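Local coordinates for protein putative sugar isomerase (Parabacteroides distasonis, PDB 3LMZ) that probably acts as a sugar isomerase with a xylose isomerase-like TIM-barrel fold, its substrate and exact reaction being undefined, at residues C172-D177 with G208-P213; D192-S197 with V201-G206. One frame throughout, in Å; residues are numbered along the deposited sequence.

Contact 1 of 2, residues C172-D177 with G208-P213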
ATOM      1  N   CYS A 172      -4.941 -13.131 -22.305  1.00 14.42           N
ATOM      2  CA  CYS A 172      -5.836 -14.052 -21.625  1.00 16.74           C
ATOM      3  C   CYS A 172      -6.441 -13.340 -20.454  1.00 17.69           C
ATOM      4  O   CYS A 172      -5.834 -12.392 -19.946  1.00 19.22           O
ATOM      5  CB  CYS A 172      -5.105 -15.304 -21.175  1.00 14.50           C
ATOM      6  SG  CYS A 172      -4.293 -16.208 -22.522  1.00 19.82           S
ATOM      7  N   ASP A 173      -7.652 -13.737 -20.073  1.00 16.41           N
ATOM      8  CA  ASP A 173      -8.364 -13.249 -18.883  1.00 14.78           C
ATOM      9  C   ASP A 173      -7.977 -14.159 -17.704  1.00 13.72           C
ATOM     10  O   ASP A 173      -8.347 -15.335 -17.666  1.00 14.32           O
ATOM     11  CB  ASP A 173      -9.869 -13.334 -19.155  1.00 15.40           C
ATOM     12  CG  ASP A 173     -10.719 -12.888 -17.994  1.00 19.93           C
ATOM     13  OD1 ASP A 173     -10.268 -12.796 -16.851  1.00 16.58           O
ATOM     14  OD2 ASP A 173     -11.878 -12.585 -18.246  1.00 19.73           O
ATOM     15  N   PRO A 174      -7.177 -13.640 -16.756  1.00 14.79           N
ATOM     16  CA  PRO A 174      -6.716 -14.578 -15.705  1.00 14.52           C
ATOM     17  C   PRO A 174      -7.844 -15.041 -14.774  1.00 14.59           C
ATOM     18  O   PRO A 174      -7.747 -16.085 -14.153  1.00 15.17           O
ATOM     19  CB  PRO A 174      -5.704 -13.750 -14.939  1.00 15.83           C
ATOM     20  CG  PRO A 174      -6.090 -12.343 -15.179  1.00 14.91           C
ATOM     21  CD  PRO A 174      -6.658 -12.276 -16.561  1.00 14.87           C
ATOM     22  N   VAL A 175      -8.893 -14.227 -14.635  1.00 13.70           N
ATOM     23  CA  VAL A 175     -10.029 -14.603 -13.818  1.00 15.32           C
ATOM     24  C   VAL A 175     -10.816 -15.736 -14.510  1.00 15.00           C
ATOM     25  O   VAL A 175     -11.156 -16.702 -13.859  1.00 13.59           O
ATOM     26  CB  VAL A 175     -10.924 -13.348 -13.519  1.00 14.70           C
ATOM     27  CG1 VAL A 175     -12.142 -13.756 -12.702  1.00 16.90           C
ATOM     28  CG2 VAL A 175     -10.077 -12.222 -12.813  1.00 14.83           C
ATOM     29  N   ALA A 176     -11.049 -15.626 -15.831  1.00 15.10           N
ATOM     30  CA  ALA A 176     -11.740 -16.703 -16.568  1.00 14.98           C
ATOM     31  C   ALA A 176     -10.861 -17.953 -16.639  1.00 12.57           C
ATOM     32  O   ALA A 176     -11.362 -19.090 -16.557  1.00 16.96           O
ATOM     33  CB  ALA A 176     -12.193 -16.256 -17.970  1.00 14.71           C
ATOM     34  N   ASP A 177      -9.531 -17.766 -16.728  1.00 13.90           N
ATOM     35  CA  ASP A 177      -8.632 -18.935 -16.705  1.00 13.62           C
ATOM     36  C   ASP A 177      -8.697 -19.656 -15.332  1.00 14.40           C
ATOM     37  O   ASP A 177      -8.721 -20.883 -15.252  1.00 15.17           O
ATOM     38  CB  ASP A 177      -7.207 -18.541 -17.084  1.00 11.75           C
ATOM     39  CG  ASP A 177      -7.054 -18.291 -18.563  1.00 14.40           C
ATOM     40  OD1 ASP A 177      -7.998 -18.539 -19.344  1.00 16.11           O
ATOM     41  OD2 ASP A 177      -6.003 -17.776 -18.947  1.00 14.71           O
ATOM     42  N   GLY A 208      -2.455  -0.703 -12.578  1.00 12.88           N
ATOM     43  CA  GLY A 208      -2.482  -1.372 -13.877  1.00 14.14           C
ATOM     44  C   GLY A 208      -3.844  -1.874 -14.270  1.00 13.01           C
ATOM     45  O   GLY A 208      -4.868  -1.319 -13.897  1.00 15.08           O
ATOM     46  N   LYS A 209      -3.854  -2.947 -15.033  1.00 12.58           N
ATOM     47  CA  LYS A 209      -5.076  -3.399 -15.707  1.00 14.73           C
ATOM     48  C   LYS A 209      -5.732  -4.608 -15.060  1.00 13.84           C
ATOM     49  O   LYS A 209      -6.858  -4.944 -15.429  1.00 14.48           O
ATOM     50  CB  LYS A 209      -4.811  -3.729 -17.200  1.00 16.91           C
ATOM     51  CG  LYS A 209      -4.456  -2.522 -18.030  1.00 15.82           C
ATOM     52  CD  LYS A 209      -5.596  -1.557 -18.041  1.00 24.53           C
ATOM     53  N   ILE A 210      -5.065  -5.289 -14.132  1.00 14.67           N
ATOM     54  CA  ILE A 210      -5.578  -6.546 -13.574  1.00 14.69           C
ATOM     55  C   ILE A 210      -6.812  -6.268 -12.696  1.00 13.66           C
ATOM     56  O   ILE A 210      -6.823  -5.267 -11.971  1.00 13.59           O
ATOM     57  CB  ILE A 210      -4.510  -7.273 -12.749  1.00 14.21           C
ATOM     58  CG1 ILE A 210      -3.378  -7.768 -13.632  1.00 15.72           C
ATOM     59  CG2 ILE A 210      -5.178  -8.406 -11.924  1.00 14.99           C
ATOM     60  CD1 ILE A 210      -3.660  -9.056 -14.437  1.00 14.10           C
ATOM     61  N   ASP A 211      -7.871  -7.064 -12.868  1.00 13.05           N
ATOM     62  CA  ASP A 211      -9.088  -6.860 -12.092  1.00 13.68           C
ATOM     63  C   ASP A 211      -8.983  -7.661 -10.786  1.00 12.69           C
ATOM     64  O   ASP A 211      -9.374  -8.823 -10.691  1.00 14.07           O
ATOM     65  CB  ASP A 211     -10.268  -7.335 -12.908  1.00 13.00           C
ATOM     66  CG  ASP A 211     -11.626  -6.953 -12.313  1.00 14.42           C
ATOM     67  OD1 ASP A 211     -11.709  -6.644 -11.108  1.00 13.56           O
ATOM     68  OD2 ASP A 211     -12.602  -6.980 -13.113  1.00 18.13           O
ATOM     69  N   PHE A 212      -8.435  -7.015  -9.775  1.00 13.49           N
ATOM     70  CA  PHE A 212      -8.262  -7.682  -8.511  1.00 12.46           C
ATOM     71  C   PHE A 212      -9.570  -8.041  -7.788  1.00 14.90           C
ATOM     72  O   PHE A 212      -9.678  -9.144  -7.229  1.00 14.31           O
ATOM     73  CB  PHE A 212      -7.248  -6.913  -7.612  1.00 15.15           C
ATOM     74  CG  PHE A 212      -5.814  -7.120  -8.039  1.00 15.00           C
ATOM     75  CD1 PHE A 212      -5.189  -8.337  -7.802  1.00 18.91           C
ATOM     76  CD2 PHE A 212      -5.160  -6.183  -8.833  1.00 16.40           C
ATOM     77  CE1 PHE A 212      -3.873  -8.555  -8.300  1.00 15.89           C
ATOM     78  CE2 PHE A 212      -3.869  -6.390  -9.278  1.00 17.96           C
ATOM     79  CZ  PHE A 212      -3.253  -7.559  -9.061  1.00 19.55           C
ATOM     80  N   PRO A 213     -10.573  -7.112  -7.757  1.00 12.70           N
ATOM     81  CA  PRO A 213     -11.806  -7.510  -7.178  1.00 13.90           C
ATOM     82  C   PRO A 213     -12.388  -8.793  -7.807  1.00 14.28           C
ATOM     83  O   PRO A 213     -12.862  -9.675  -7.106  1.00 13.73           O
ATOM     84  CB  PRO A 213     -12.677  -6.274  -7.390  1.00 14.34           C
ATOM     85  CG  PRO A 213     -11.765  -5.175  -7.324  1.00 15.40           C
ATOM     86  CD  PRO A 213     -10.517  -5.672  -8.027  1.00 15.12           C
TER

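Contact 2 of 2, residues D192-S197 with V201-G206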
ATOM      1  N   ASP A 192       0.708  -6.627 -11.143  1.00 13.47           N
ATOM      2  CA  ASP A 192      -0.074  -5.847 -12.059  1.00 11.95           C
ATOM      3  C   ASP A 192       0.738  -5.436 -13.288  1.00 11.83           C
ATOM      4  O   ASP A 192       1.958  -5.376 -13.239  1.00 13.34           O
ATOM      5  CB  ASP A 192      -0.629  -4.599 -11.358  1.00 11.56           C
ATOM      6  CG  ASP A 192      -2.024  -4.152 -11.869  1.00 13.82           C
ATOM      7  OD1 ASP A 192      -2.461  -4.608 -12.980  1.00 15.05           O
ATOM      8  OD2 ASP A 192      -2.644  -3.244 -11.163  1.00 13.64           O
ATOM      9  N   VAL A 193       0.063  -5.138 -14.373  1.00 11.91           N
ATOM     10  CA  VAL A 193       0.666  -4.814 -15.677  1.00 13.04           C
ATOM     11  C   VAL A 193      -0.069  -3.646 -16.320  1.00 13.23           C
ATOM     12  O   VAL A 193      -1.268  -3.455 -16.093  1.00 13.75           O
ATOM     13  CB  VAL A 193       0.661  -6.102 -16.605  1.00 12.59           C
ATOM     14  CG1 VAL A 193       1.628  -7.159 -16.005  1.00 16.03           C
ATOM     15  CG2 VAL A 193      -0.777  -6.634 -16.868  1.00 14.73           C
ATOM     16  N   THR A 194       0.602  -2.945 -17.252  1.00 14.09           N
ATOM     17  CA  THR A 194       0.055  -1.708 -17.839  1.00 14.02           C
ATOM     18  C   THR A 194      -0.796  -1.975 -19.097  1.00 12.55           C
ATOM     19  O   THR A 194      -1.507  -1.097 -19.548  1.00 14.73           O
ATOM     20  CB  THR A 194       1.163  -0.723 -18.183  1.00 14.18           C
ATOM     21  OG1 THR A 194       2.026  -1.332 -19.162  1.00 14.17           O
ATOM     22  CG2 THR A 194       2.002  -0.378 -16.929  1.00 14.38           C
ATOM     23  N   ASP A 195      -0.734  -3.199 -19.618  1.00 13.63           N
ATOM     24  CA  ASP A 195      -1.506  -3.533 -20.809  1.00 14.12           C
ATOM     25  C   ASP A 195      -1.641  -5.029 -20.933  1.00 12.93           C
ATOM     26  O   ASP A 195      -0.766  -5.766 -20.437  1.00 15.23           O
ATOM     27  CB  ASP A 195      -0.842  -2.970 -22.105  1.00 13.89           C
ATOM     28  CG  ASP A 195      -1.762  -2.964 -23.288  1.00 17.75           C
ATOM     29  OD1 ASP A 195      -2.997  -2.924 -23.112  1.00 17.80           O
ATOM     30  OD2 ASP A 195      -1.248  -3.003 -24.418  1.00 18.89           O
ATOM     31  N   SER A 196      -2.709  -5.468 -21.579  1.00 14.61           N
ATOM     32  CA  SER A 196      -2.947  -6.874 -21.900  1.00 13.94           C
ATOM     33  C   SER A 196      -2.256  -7.261 -23.226  1.00 16.88           C
ATOM     34  O   SER A 196      -2.890  -7.802 -24.147  1.00 17.93           O
ATOM     35  CB  SER A 196      -4.463  -7.116 -21.984  1.00 17.24           C
ATOM     36  OG  SER A 196      -5.096  -6.175 -22.864  1.00 17.31           O
ATOM     37  N   SER A 197      -0.948  -7.044 -23.290  1.00 16.16           N
ATOM     38  CA  SER A 197      -0.112  -7.327 -24.451  1.00 15.93           C
ATOM     39  C   SER A 197       1.317  -7.487 -24.021  1.00 18.23           C
ATOM     40  O   SER A 197       1.680  -7.192 -22.897  1.00 16.81           O
ATOM     41  CB  SER A 197      -0.201  -6.180 -25.476  1.00 16.99           C
ATOM     42  OG  SER A 197       0.416  -5.002 -24.989  1.00 21.33           O
ATOM     43  N   VAL A 201       4.035  -3.551 -19.123  1.00 15.96           N
ATOM     44  CA  VAL A 201       5.106  -3.702 -18.156  1.00 15.43           C
ATOM     45  C   VAL A 201       4.565  -3.775 -16.728  1.00 14.07           C
ATOM     46  O   VAL A 201       3.413  -3.461 -16.475  1.00 15.43           O
ATOM     47  CB  VAL A 201       6.124  -2.579 -18.288  1.00 15.51           C
ATOM     48  CG1 VAL A 201       6.653  -2.547 -19.742  1.00 18.86           C
ATOM     49  CG2 VAL A 201       5.519  -1.223 -17.882  1.00 17.16           C
ATOM     50  N   GLY A 202       5.393  -4.138 -15.796  1.00 14.67           N
ATOM     51  CA  GLY A 202       4.983  -4.243 -14.421  1.00 13.67           C
ATOM     52  C   GLY A 202       4.718  -2.887 -13.836  1.00 13.54           C
ATOM     53  O   GLY A 202       5.372  -1.902 -14.164  1.00 13.09           O
ATOM     54  N   ILE A 203       3.800  -2.871 -12.879  1.00 12.49           N
ATOM     55  CA  ILE A 203       3.426  -1.647 -12.182  1.00 11.83           C
ATOM     56  C   ILE A 203       2.847  -2.021 -10.823  1.00 12.15           C
ATOM     57  O   ILE A 203       2.406  -3.137 -10.638  1.00 13.57           O
ATOM     58  CB  ILE A 203       2.459  -0.772 -13.038  1.00 12.52           C
ATOM     59  CG1 ILE A 203       2.370   0.674 -12.523  1.00 12.24           C
ATOM     60  CG2 ILE A 203       1.056  -1.429 -13.206  1.00 14.17           C
ATOM     61  CD1 ILE A 203       1.666   1.613 -13.498  1.00 12.64           C
ATOM     62  N   GLU A 204       2.744  -1.050  -9.937  1.00 11.88           N
ATOM     63  CA  GLU A 204       2.208  -1.238  -8.590  1.00 12.55           C
ATOM     64  C   GLU A 204       0.779  -1.755  -8.716  1.00 13.69           C
ATOM     65  O   GLU A 204       0.028  -1.256  -9.529  1.00 13.50           O
ATOM     66  CB  GLU A 204       2.230   0.109  -7.847  1.00 12.40           C
ATOM     67  CG  GLU A 204       3.605   0.591  -7.531  1.00 12.67           C
ATOM     68  CD  GLU A 204       4.269   1.444  -8.612  1.00 13.73           C
ATOM     69  OE1 GLU A 204       3.908   1.398  -9.815  1.00 13.95           O
ATOM     70  OE2 GLU A 204       5.242   2.202  -8.277  1.00 15.26           O
ATOM     71  N   ILE A 205       0.395  -2.693  -7.835  1.00 12.73           N
ATOM     72  CA  ILE A 205      -0.935  -3.250  -7.830  1.00 12.38           C
ATOM     73  C   ILE A 205      -1.932  -2.134  -7.600  1.00 13.55           C
ATOM     74  O   ILE A 205      -1.782  -1.291  -6.689  1.00 14.48           O
ATOM     75  CB  ILE A 205      -1.096  -4.363  -6.767  1.00 11.35           C
ATOM     76  CG1 ILE A 205      -0.325  -5.601  -7.251  1.00 13.16           C
ATOM     77  CG2 ILE A 205      -2.589  -4.636  -6.483  1.00 13.50           C
ATOM     78  CD1 ILE A 205      -0.431  -6.796  -6.331  1.00 12.98           C
ATOM     79  N   GLY A 206      -2.939  -2.102  -8.475  1.00 12.15           N
ATOM     80  CA  GLY A 206      -3.965  -1.075  -8.458  1.00 14.67           C
ATOM     81  C   GLY A 206      -3.806  -0.036  -9.552  1.00 14.19           C
ATOM     82  O   GLY A 206      -4.803   0.580  -9.960  1.00 16.07           O
TER
HETATM   83  O   HOH W   1       3.090  -5.732  -9.708  1.00 13.38           O

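Contact 1 of 2, residues C172-D177 with G208-P213
P174 and I210 meet through carbon alone: CG of the proline ring lies 4.2 Å from CD1 of the isoleucine, the two side chains crossing at a slant. One residue further along each segment, the V175 methyl CG2 comes to 4.1 Å from the backbone O of D211, a loose van der Waals approach. In V175, CG1 is anti to the backbone N (chi1 178°), which leaves CG2 beside that N and turned to D211. No hydrogen bond joins the two segments, and only about 101 Å² is buried between them. The contact lies at the start of helix 174-181 and the turn leading into helix 212-221, each helix introduced by an aspartate at its N-cap. D173 OD1 receives A176 N at 3.1 Å, from above the carboxylate plane, and V175 N more weakly; D211 OD1 accepts from A214 N. Proline suits the first turn of a helix, where its missing N-H costs no bond, and it offers a rigid apolar ring to I210. I210 also sets CG2 3.5 Å above the centre of the F212 ring. L168 of helix 164-169 touches both P174 and I210, while A214, L215 and M218 of helix 212-221 touch V175. The chemistry thus divides: the carboxylates serve their own helix ends, and the first turn of helix 174-181 rests on I210 and the D211 backbone by weakly directional van der Waals contact.

Contact 2 of 2, residues D192-S197 with V201-G206
The carboxylate of D192 reaches across to V201-G206, where OD2 accepts the backbone N-H of G206 at 2.9 Å through its anti lone pair. The two segments form a short, splayed antiparallel beta hairpin at the end of strand 185-193 of the TIM barrel. T194 bonds twice to V201: its N donates to V201 O in the carbonyl plane, and its OG1 accepts V201 N at 3.0 Å with a nearly straight N-H...O angle of 166°. That hydroxyl sits between the backbone N and the carbonyl carbon (chi1 62°), leaving CG2 to pack on V201 CG2 and the I203 side chain. Threonine fits here by offering an acceptor and a methyl together. I203 N donates to D192 O at 3.1 Å, from well above the carbonyl plane. V193 and G202 form a non-hydrogen-bonded pair, and the glycine CA approaches D192 O in a CA-H...O contact. D192 OD1 takes V193 N and I210 N, while OD2 also takes G208 N; an alanine here would probably leave the N-H groups of V193, G206, G208 and I210 without the carboxylate that accepts them, and the turn freer to shift. G206 has a positive phi (104°), at which a CB would jam against the preceding carbonyl. Where the strands diverge, a water accepts from D192 N at 2.9 Å and donates to I203 O at 2.8 Å.

Overall arrangement
Contact 2 is a local hairpin between residues that are near in sequence, whereas contact 1 joins the start of the helix before it to the turn that leads into the helix after it. Their centres lie about 11 Å apart, and the two meet directly: K209 N stands 2.8 Å from V193 O, a probable hydrogen bond, which ties the turn after the hairpin to the end of strand 185-193. Apolar packing adds to this, with F212 CE2 3.5 Å from I205 CG2. On the same side of the chain, the centres of contacts 1 and 2 lie about 16 and 17 Å from the chain's centre, and both contacts reach the second subunit, whose K10 and K13 donate to G208 O and G206 O.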